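Local structure of adhesin (Streptococcus sanguinis SK1 = NCTC 7863, 6VT2) at residues Thr110-Asp114 with Lys115-Arg119. The protein binds sialylated glycans through two tandem Siglec-like modules of a serine-rich repeat adhesin and so probably mediates bacterial adhesion. Residues are numbered along the deposited sequence; the frame is centred on the assembly and turned at random.
Sequences TALVD and KQSER. With GAL (beta-D-galactopyranose), chain D; A2G (2-acetamido-2-deoxy-alpha-D-galactopyranose), chain B.
Val113 and Ser117 meet where the chain reverses, and their backbone and hydroxyl bonds fix the shape of the bend. Val113 O takes two donors, Gln116 N at 3.0 Å from above the carbonyl plane and Ser117 N lying in that plane. Ser117 OG sits between its own N and carbonyl carbon (chi1 62°), a rotation that turns it back across the bend to accept Val113 N at 2.9 Å in a nearly straight bond. Arg119 NH1 donates to Ser117 O nearly in the guanidinium plane, and one face of that group lies against the backbone of the turn, Lys115 O stacking 3.3 Å above its centre.

Nonpolar contact is modest: Val113 CG1 rests on Gln116 CB and reaches NE2 at 3.7 Å, the two side chains crossing at a slant.

Waters bridge several other polar atoms. One molecule donates to both Ala111 O and Glu118 OE1; another links Asp114 O to Gln116 NE2.

At the apex, the side chains of Asp114 and Lys115 lie side by side, pointing the same way. Asp114 OD1 accepts O6 of galactose in a very short bond, its 2.4 Å length doubtful, and OD2 reaches O4 of the N-acetylgalactosamine through water; Tyr99 OH is hydrogen-bonded to both Lys115 N and the galactose. The Gln116 N to Val113 O bond, with Lys115 at a positive phi of 67°, makes this a type II beta turn, Asp114 and Lys115 at its corners, lining the glycan pocket of a Siglec-like domain.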
# COMPACT_ATOMS: atom_id res chain seq x y z
N THR A 110 51.18 -31.88 -6.56
CA THR A 110 50.82 -31.44 -7.91
C THR A 110 51.94 -30.54 -8.41
O THR A 110 52.47 -29.79 -7.67
CB THR A 110 49.44 -30.81 -7.90
OG1 THR A 110 49.47 -29.78 -6.94
CG2 THR A 110 48.36 -31.80 -7.53
N ALA A 111 52.17 -30.59 -9.70
CA ALA A 111 53.24 -29.82 -10.29
C ALA A 111 52.81 -28.35 -10.29
O ALA A 111 51.68 -28.09 -10.47
CB ALA A 111 53.49 -30.27 -11.69
N LEU A 112 53.76 -27.47 -10.16
CA LEU A 112 53.54 -26.03 -10.23
C LEU A 112 54.13 -25.55 -11.55
O LEU A 112 55.34 -25.69 -11.80
CB LEU A 112 54.25 -25.34 -9.09
CG LEU A 112 54.17 -23.85 -9.15
CD1 LEU A 112 52.68 -23.42 -9.01
CD2 LEU A 112 54.97 -23.19 -8.00
N VAL A 113 53.29 -25.03 -12.44
CA VAL A 113 53.70 -24.63 -13.79
C VAL A 113 53.03 -23.28 -14.07
O VAL A 113 51.86 -23.23 -14.14
CB VAL A 113 53.31 -25.67 -14.84
CG1 VAL A 113 53.87 -25.27 -16.19
CG2 VAL A 113 53.74 -27.09 -14.48
N ASP A 114 53.81 -22.23 -14.26
CA ASP A 114 53.33 -20.88 -14.53
C ASP A 114 52.31 -20.88 -15.67
O ASP A 114 52.56 -21.46 -16.67
CB ASP A 114 54.49 -20.01 -15.00
CG ASP A 114 54.06 -18.58 -15.25
OD1 ASP A 114 53.54 -18.03 -14.36
OD2 ASP A 114 54.23 -18.12 -16.38
N LYS A 115 51.10 -20.41 -15.38
CA LYS A 115 49.98 -20.21 -16.31
C LYS A 115 49.43 -21.52 -16.83
O LYS A 115 48.73 -21.47 -17.76
CB LYS A 115 50.35 -19.25 -17.44
CG LYS A 115 50.69 -17.85 -16.94
CD LYS A 115 50.93 -16.95 -18.11
CE LYS A 115 51.36 -15.56 -17.76
NZ LYS A 115 52.08 -15.00 -18.93
N GLN A 116 49.75 -22.63 -16.18
CA GLN A 116 49.26 -23.93 -16.67
C GLN A 116 48.74 -24.83 -15.59
O GLN A 116 47.83 -25.61 -15.85
CB GLN A 116 50.35 -24.69 -17.43
CG GLN A 116 50.82 -23.95 -18.67
CD GLN A 116 51.55 -24.86 -19.60
OE1 GLN A 116 50.93 -25.77 -20.21
NE2 GLN A 116 52.87 -24.68 -19.71
N SER A 117 49.28 -24.82 -14.41
CA SER A 117 48.82 -25.72 -13.37
C SER A 117 47.63 -25.10 -12.65
O SER A 117 47.11 -24.05 -13.03
CB SER A 117 49.97 -26.09 -12.45
OG SER A 117 50.49 -24.94 -11.80
N GLU A 118 47.15 -25.79 -11.63
CA GLU A 118 45.90 -25.41 -11.00
C GLU A 118 46.02 -24.04 -10.38
O GLU A 118 46.94 -23.76 -9.61
CB GLU A 118 45.54 -26.44 -9.95
CG GLU A 118 45.30 -27.87 -10.47
CD GLU A 118 46.53 -28.78 -10.59
OE1 GLU A 118 47.70 -28.33 -10.46
OE2 GLU A 118 46.31 -30.00 -10.80
N ARG A 119 45.06 -23.18 -10.72
CA ARG A 119 45.17 -21.79 -10.35
C ARG A 119 43.79 -21.17 -10.47
O ARG A 119 42.90 -21.71 -11.15
CB ARG A 119 46.16 -21.05 -11.24
CG ARG A 119 45.76 -20.97 -12.70
CD ARG A 119 47.01 -20.71 -13.58
NE ARG A 119 46.49 -20.51 -14.91
CZ ARG A 119 46.08 -21.48 -15.71
NH1 ARG A 119 46.27 -22.76 -15.37
NH2 ARG A 119 45.50 -21.16 -16.88
C1 GAL D . 53.57 -13.31 -12.53
C2 GAL D . 52.82 -11.98 -12.77
C3 GAL D . 51.34 -12.12 -12.44
C4 GAL D . 50.74 -13.33 -13.17
C5 GAL D . 51.55 -14.56 -12.81
C6 GAL D . 51.08 -15.86 -13.51
O2 GAL D . 53.32 -10.96 -11.93
O3 GAL D . 50.62 -10.95 -12.83
O4 GAL D . 50.76 -13.12 -14.57
O5 GAL D . 52.91 -14.38 -13.20
O6 GAL D . 51.78 -16.99 -13.02
O5 A2G B . 58.34 -15.36 -13.38
C1 A2G B . 58.28 -14.43 -12.30
O1 A2G B . 58.00 -15.15 -11.10
C2 A2G B . 57.17 -13.43 -12.59
N2 A2G B . 57.04 -12.59 -11.41
C3 A2G B . 55.83 -14.14 -12.72
O3 A2G B . 54.82 -13.18 -13.07
C4 A2G B . 55.94 -15.24 -13.77
O4 A2G B . 56.11 -14.64 -15.06
C5 A2G B . 57.14 -16.14 -13.46
C6 A2G B . 57.35 -17.23 -14.51
O6 A2G B . 58.24 -18.22 -13.96
C7 A2G B . 57.37 -11.30 -11.45
O7 A2G B . 57.79 -10.77 -12.46
C8 A2G B . 57.19 -10.54 -10.16
O HOH W 1 49.52 -27.67 -8.49
O HOH W 2 49.73 -29.62 -11.70
O HOH W 3 54.40 -22.56 -18.41
O HOH W 4 54.52 -15.62 -16.74